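Local coordinates for amidohydrolase family protein (Acinetobacter baumannii, PDB 4I6K) that is an amidohydrolase-family protein that probably hydrolyses 2-pyrone-4,6-dicarboxylic acid and can bind citric acid, at residues L129-L134 / L162-P167; G182-V187 / P193-F198. One frame throughout, in Å; residues are numbered along the deposited sequence.

The chain forms a barrel of eight parallel strands taken in sequence order, and the two contacts follow one another along it without nesting or crossing. After strand 119-125, segment 129-134 leaves in a loop; interaction 1 closes when helix 159-169 packs against that loop, with helix 137-148 and strand 152-156 in between. Strand 176-178 then leads into segment 182-187, and interaction 2 closes a much shorter loop, five residues, onto helix 193-201. The centres lie about 14 Å apart, and helix 159-169 touches both segments of interaction 2: V163 CG2 packs 3.6 Å from F198 N on the helix, and L162 CD1 lies 3.5 Å from G182 O in the loop. Helix 159-169 thus takes part in both neighbourhoods.

Interaction 1: residues L129-L134 / L162-P167; sequences LNLPAL and LVQLLP
L131 reaches from the loop onto helix 159-169 and overlaps the flank of L165, where its CD1 methyl lies 4.0 Å from L165 CG and 4.1 Å from L165 CD1. The two leucines run past each other in opposite senses. What brings L131 here is its first torsion: CG stands anti to the backbone N (chi1 -167°), so the isobutyl group extends away from the loop toward the helix. Its CD1 also comes within 4.1 Å of Q164 CB, the aliphatic root of a glutamine one position earlier on the helix.

L165 has a second leucine to meet. Its CB does not aim straight at the loop, but the branch end swings closer, and CD2 presses against L134 CD1 at 3.5 Å, tighter than usual for two methyl carbons. These side chains pass at a slant, with L134 CG behind its methyl at 4.2 Å from L165 CD2. The forked end of L165 is therefore shared: CG and CD1 meet L131, while CD2 meets L134.

Residues 129-134 lie in the loop between strand 119-125 and helix 137-148 of the barrel, and the contact joins them to the next helix but one. L126 packs against L165, and W139 of helix 137-148 lies against both P132 and L134, extending the apolar cluster. L131 also touches Y161, whose OH is hydrogen-bonded to L129 O.

No hydrogen bond crosses between the two segments. L134 and L165 are buried, L131 is partly exposed and Q164 exposed, and about 238 Å² is covered in total. The joint consequently rests on dispersion between aliphatic carbons and, at its buried leucines, the exclusion of water; three leucines and the aliphatic part of Q164 at the exposed rim, rather than any directional bond, set the fit.

Interaction 2: residues G182-V187 / P193-F198; sequences GRVDPV and PDYQKF
Y195 projects from helix 193-201 toward V184 in the loop that follows strand 176-178, a strand-to-helix connection of the amidohydrolase barrel. From CB the ring heads for the loop, because CG stands anti to the backbone N (chi1 -165°). Y195 CD1 and CE2 each lie 4.1 Å from V184 CG2, and CE1 and CZ come closer to that methyl, at 3.5 Å. The methyl thus sits over one ring face, a CH-pi contact, 3.8 Å from the centroid and 27° off the normal, displaced toward the rim. V184 offers CG2 by holding it anti to its own carbonyl carbon. At the ring edge, near its plane, lies G182 O, 4.1 Å from Y195 CE1.

Around this pair, F234 and A230 of helix 222-237 touch Y195, and I226 touches V184. G182, where phi is positive, keeps its bare CA 4.4 Å from F198 CZ, approaching that ring obliquely. The tip of Y195 is satisfied beyond the two segments: the hydroxyl of this buried tyrosine, 3.7 Å from V184 CG2, is hydrogen-bonded to the backbone oxygen of F181.

Interaction 1: residues L129-L134 / L162-P167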
loop_
_atom_site.group_PDB
_atom_site.type_symbol
_atom_site.label_atom_id
_atom_site.label_comp_id
_atom_site.label_asym_id
_atom_site.label_seq_id
_atom_site.Cartn_x
_atom_site.Cartn_y
_atom_site.Cartn_z
ATOM N N LEU A 129 -14.840 -2.315 7.381
ATOM C CA LEU A 129 -15.053 -3.753 7.524
ATOM C C LEU A 129 -14.723 -4.231 8.927
ATOM O O LEU A 129 -14.186 -3.479 9.744
ATOM C CB LEU A 129 -14.203 -4.516 6.511
ATOM C CG LEU A 129 -14.537 -4.245 5.044
ATOM C CD1 LEU A 129 -13.429 -4.783 4.172
ATOM C CD2 LEU A 129 -15.879 -4.857 4.676
ATOM N N ASN A 130 -15.046 -5.486 9.208
ATOM C CA ASN A 130 -14.715 -6.047 10.503
ATOM C C ASN A 130 -13.302 -6.576 10.476
ATOM O O ASN A 130 -12.808 -6.996 9.430
ATOM C CB ASN A 130 -15.674 -7.173 10.885
ATOM C CG ASN A 130 -17.087 -6.681 11.135
ATOM O OD1 ASN A 130 -18.041 -7.217 10.576
ATOM N ND2 ASN A 130 -17.229 -5.658 11.975
ATOM N N LEU A 131 -12.659 -6.547 11.637
ATOM C CA LEU A 131 -11.327 -7.096 11.818
ATOM C C LEU A 131 -11.411 -8.630 11.790
ATOM O O LEU A 131 -12.044 -9.225 12.646
ATOM C CB LEU A 131 -10.800 -6.616 13.170
ATOM C CG LEU A 131 -9.337 -6.738 13.601
ATOM C CD1 LEU A 131 -8.493 -5.639 12.957
ATOM C CD2 LEU A 131 -9.258 -6.662 15.129
ATOM N N PRO A 132 -10.780 -9.281 10.800
ATOM C CA PRO A 132 -10.916 -10.735 10.791
ATOM C C PRO A 132 -10.062 -11.377 11.875
ATOM O O PRO A 132 -9.115 -10.766 12.363
ATOM C CB PRO A 132 -10.380 -11.133 9.408
ATOM C CG PRO A 132 -9.377 -10.082 9.078
ATOM C CD PRO A 132 -9.920 -8.792 9.705
ATOM N N ALA A 133 -10.395 -12.604 12.246
ATOM C CA ALA A 133 -9.566 -13.341 13.181
ATOM C C ALA A 133 -8.522 -14.106 12.387
ATOM O O ALA A 133 -8.852 -14.951 11.562
ATOM C CB ALA A 133 -10.404 -14.276 14.020
ATOM N N LEU A 134 -7.256 -13.798 12.633
ATOM C CA LEU A 134 -6.178 -14.376 11.842
ATOM C C LEU A 134 -5.618 -15.679 12.420
ATOM O O LEU A 134 -4.864 -16.396 11.745
ATOM C CB LEU A 134 -5.069 -13.347 11.667
ATOM C CG LEU A 134 -5.457 -12.166 10.787
ATOM C CD1 LEU A 134 -4.257 -11.263 10.557
ATOM C CD2 LEU A 134 -6.024 -12.658 9.474
ATOM N N LEU A 162 -4.669 -2.166 13.327
ATOM C CA LEU A 162 -3.258 -2.520 13.167
ATOM C C LEU A 162 -2.671 -3.074 14.459
ATOM O O LEU A 162 -1.890 -4.025 14.426
ATOM C CB LEU A 162 -2.434 -1.316 12.702
ATOM C CG LEU A 162 -2.801 -0.713 11.352
ATOM C CD1 LEU A 162 -2.136 0.650 11.162
ATOM C CD2 LEU A 162 -2.397 -1.670 10.256
ATOM N N VAL A 163 -3.035 -2.473 15.592
ATOM C CA VAL A 163 -2.539 -2.921 16.895
ATOM C C VAL A 163 -2.917 -4.389 17.153
ATOM O O VAL A 163 -2.257 -5.106 17.920
ATOM C CB VAL A 163 -3.091 -2.047 18.025
ATOM C CG1 VAL A 163 -2.791 -2.683 19.372
ATOM C CG2 VAL A 163 -2.525 -0.628 17.941
ATOM N N GLN A 164 -3.977 -4.816 16.476
ATOM C CA GLN A 164 -4.544 -6.152 16.590
ATOM C C GLN A 164 -3.874 -7.137 15.653
ATOM O O GLN A 164 -3.686 -8.311 15.981
ATOM C CB GLN A 164 -5.991 -6.072 16.140
ATOM C CG GLN A 164 -6.869 -7.064 16.765
ATOM C CD GLN A 164 -7.372 -6.560 18.069
ATOM O OE1 GLN A 164 -6.589 -6.244 18.970
ATOM N NE2 GLN A 164 -8.690 -6.460 18.187
ATOM N N LEU A 165 -3.547 -6.649 14.461
ATOM C CA LEU A 165 -3.065 -7.494 13.374
ATOM C C LEU A 165 -1.588 -7.840 13.464
ATOM O O LEU A 165 -1.197 -8.987 13.246
ATOM C CB LEU A 165 -3.346 -6.813 12.035
ATOM C CG LEU A 165 -4.831 -6.685 11.695
ATOM C CD1 LEU A 165 -5.055 -5.580 10.684
ATOM C CD2 LEU A 165 -5.345 -8.021 11.186
ATOM N N LEU A 166 -0.770 -6.844 13.771
ATOM C CA LEU A 166 0.670 -7.042 13.772
ATOM C C LEU A 166 1.081 -8.223 14.654
ATOM O O LEU A 166 1.905 -9.049 14.245
ATOM C CB LEU A 166 1.400 -5.758 14.194
ATOM C CG LEU A 166 1.444 -4.597 13.181
ATOM C CD1 LEU A 166 2.700 -3.735 13.351
ATOM C CD2 LEU A 166 1.374 -5.114 11.762
ATOM N N PRO A 167 0.522 -8.302 15.873
ATOM C CA PRO A 167 0.890 -9.399 16.768
ATOM C C PRO A 167 0.670 -10.770 16.139
ATOM O O PRO A 167 1.491 -11.654 16.316
ATOM C CB PRO A 167 -0.040 -9.196 17.967
ATOM C CG PRO A 167 -0.212 -7.739 18.032
ATOM C CD PRO A 167 -0.287 -7.287 16.570
#

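Interaction 2: residues G182-V187 / P193-F198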
loop_
_atom_site.group_PDB
_atom_site.type_symbol
_atom_site.label_atom_id
_atom_site.label_comp_id
_atom_site.label_asym_id
_atom_site.label_seq_id
_atom_site.Cartn_x
_atom_site.Cartn_y
_atom_site.Cartn_z
ATOM N N GLY A 182 0.181 4.407 8.126
ATOM C CA GLY A 182 -0.563 3.674 9.150
ATOM C C GLY A 182 -1.879 4.354 9.476
ATOM O O GLY A 182 -2.480 4.104 10.525
ATOM N N ARG A 183 -2.316 5.232 8.576
ATOM C CA ARG A 183 -3.643 5.872 8.661
ATOM C C ARG A 183 -3.927 6.510 10.012
ATOM O O ARG A 183 -4.971 6.268 10.625
ATOM C CB ARG A 183 -4.763 4.896 8.286
ATOM C CG ARG A 183 -4.858 4.600 6.768
ATOM C CD ARG A 183 -5.056 5.875 5.952
ATOM N NE ARG A 183 -6.315 6.541 6.302
ATOM C CZ ARG A 183 -7.483 6.296 5.713
ATOM N NH1 ARG A 183 -7.565 5.403 4.744
ATOM N NH2 ARG A 183 -8.576 6.939 6.093
ATOM N N VAL A 184 -2.985 7.334 10.463
ATOM C CA VAL A 184 -3.121 8.042 11.727
ATOM C C VAL A 184 -4.544 8.574 11.842
ATOM O O VAL A 184 -5.088 9.089 10.864
ATOM C CB VAL A 184 -2.107 9.209 11.809
ATOM C CG1 VAL A 184 -2.167 9.896 13.159
ATOM C CG2 VAL A 184 -0.692 8.714 11.510
ATOM N N ASP A 185 -5.168 8.423 13.007
ATOM C CA ASP A 185 -6.522 8.952 13.159
ATOM C C ASP A 185 -6.576 10.444 12.884
ATOM O O ASP A 185 -5.770 11.220 13.414
ATOM C CB ASP A 185 -7.125 8.698 14.539
ATOM C CG ASP A 185 -8.599 9.076 14.587
ATOM O OD1 ASP A 185 -9.368 8.523 13.771
ATOM O OD2 ASP A 185 -8.990 9.926 15.410
ATOM N N PRO A 186 -7.544 10.859 12.064
ATOM C CA PRO A 186 -7.672 12.289 11.794
ATOM C C PRO A 186 -7.860 13.098 13.084
ATOM O O PRO A 186 -7.328 14.201 13.198
ATOM C CB PRO A 186 -8.920 12.366 10.901
ATOM C CG PRO A 186 -9.016 10.990 10.273
ATOM C CD PRO A 186 -8.552 10.056 11.353
ATOM N N VAL A 187 -8.585 12.533 14.050
ATOM C CA VAL A 187 -8.912 13.236 15.289
ATOM C C VAL A 187 -7.901 12.995 16.405
ATOM O O VAL A 187 -7.334 13.942 16.956
ATOM C CB VAL A 187 -10.316 12.846 15.799
ATOM C CG1 VAL A 187 -10.467 13.212 17.252
ATOM C CG2 VAL A 187 -11.378 13.535 14.974
ATOM N N PRO A 193 -3.294 6.675 21.557
ATOM C CA PRO A 193 -2.720 5.457 22.150
ATOM C C PRO A 193 -2.623 4.301 21.154
ATOM O O PRO A 193 -1.640 3.574 21.154
ATOM C CB PRO A 193 -3.707 5.100 23.269
ATOM C CG PRO A 193 -4.331 6.411 23.652
ATOM C CD PRO A 193 -4.283 7.318 22.438
ATOM N N ASP A 194 -3.632 4.120 20.316
ATOM C CA ASP A 194 -3.562 3.041 19.341
ATOM C C ASP A 194 -2.406 3.247 18.380
ATOM O O ASP A 194 -1.802 2.288 17.916
ATOM C CB ASP A 194 -4.856 2.933 18.541
ATOM C CG ASP A 194 -6.033 2.544 19.396
ATOM O OD1 ASP A 194 -7.168 2.732 18.933
ATOM O OD2 ASP A 194 -5.828 2.047 20.518
ATOM N N TYR A 195 -2.119 4.498 18.040
ATOM C CA TYR A 195 -1.027 4.736 17.121
ATOM C C TYR A 195 0.298 4.472 17.813
ATOM O O TYR A 195 1.243 3.940 17.205
ATOM C CB TYR A 195 -1.050 6.154 16.554
ATOM C CG TYR A 195 -0.148 6.282 15.339
ATOM C CD1 TYR A 195 -0.463 5.631 14.155
ATOM C CD2 TYR A 195 1.029 7.027 15.385
ATOM C CE1 TYR A 195 0.345 5.726 13.047
ATOM C CE2 TYR A 195 1.842 7.127 14.283
ATOM C CZ TYR A 195 1.493 6.469 13.118
ATOM O OH TYR A 195 2.296 6.555 12.008
ATOM N N GLN A 196 0.362 4.856 19.088
ATOM C CA GLN A 196 1.557 4.662 19.877
ATOM C C GLN A 196 1.830 3.174 20.025
ATOM O O GLN A 196 2.968 2.737 19.904
ATOM C CB GLN A 196 1.428 5.321 21.259
ATOM C CG GLN A 196 1.420 6.842 21.240
ATOM C CD GLN A 196 2.721 7.438 20.710
ATOM O OE1 GLN A 196 3.804 7.130 21.199
ATOM N NE2 GLN A 196 2.613 8.303 19.706
ATOM N N LYS A 197 0.790 2.397 20.305
ATOM C CA LYS A 197 0.967 0.960 20.443
ATOM C C LYS A 197 1.474 0.394 19.124
ATOM O O LYS A 197 2.446 -0.368 19.089
ATOM C CB LYS A 197 -0.342 0.288 20.844
ATOM C CG LYS A 197 -0.242 -1.237 20.968
ATOM C CD LYS A 197 0.353 -1.687 22.296
ATOM C CE LYS A 197 -0.744 -2.064 23.290
ATOM N NZ LYS A 197 -0.189 -2.569 24.581
ATOM N N PHE A 198 0.812 0.792 18.037
ATOM C CA PHE A 198 1.189 0.394 16.677
ATOM C C PHE A 198 2.678 0.591 16.440
ATOM O O PHE A 198 3.376 -0.327 16.017
ATOM C CB PHE A 198 0.364 1.197 15.656
ATOM C CG PHE A 198 1.018 1.337 14.309
ATOM C CD1 PHE A 198 1.485 2.564 13.876
ATOM C CD2 PHE A 198 1.160 0.244 13.472
ATOM C CE1 PHE A 198 2.078 2.694 12.627
ATOM C CE2 PHE A 198 1.760 0.369 12.231
ATOM C CZ PHE A 198 2.218 1.591 11.809
#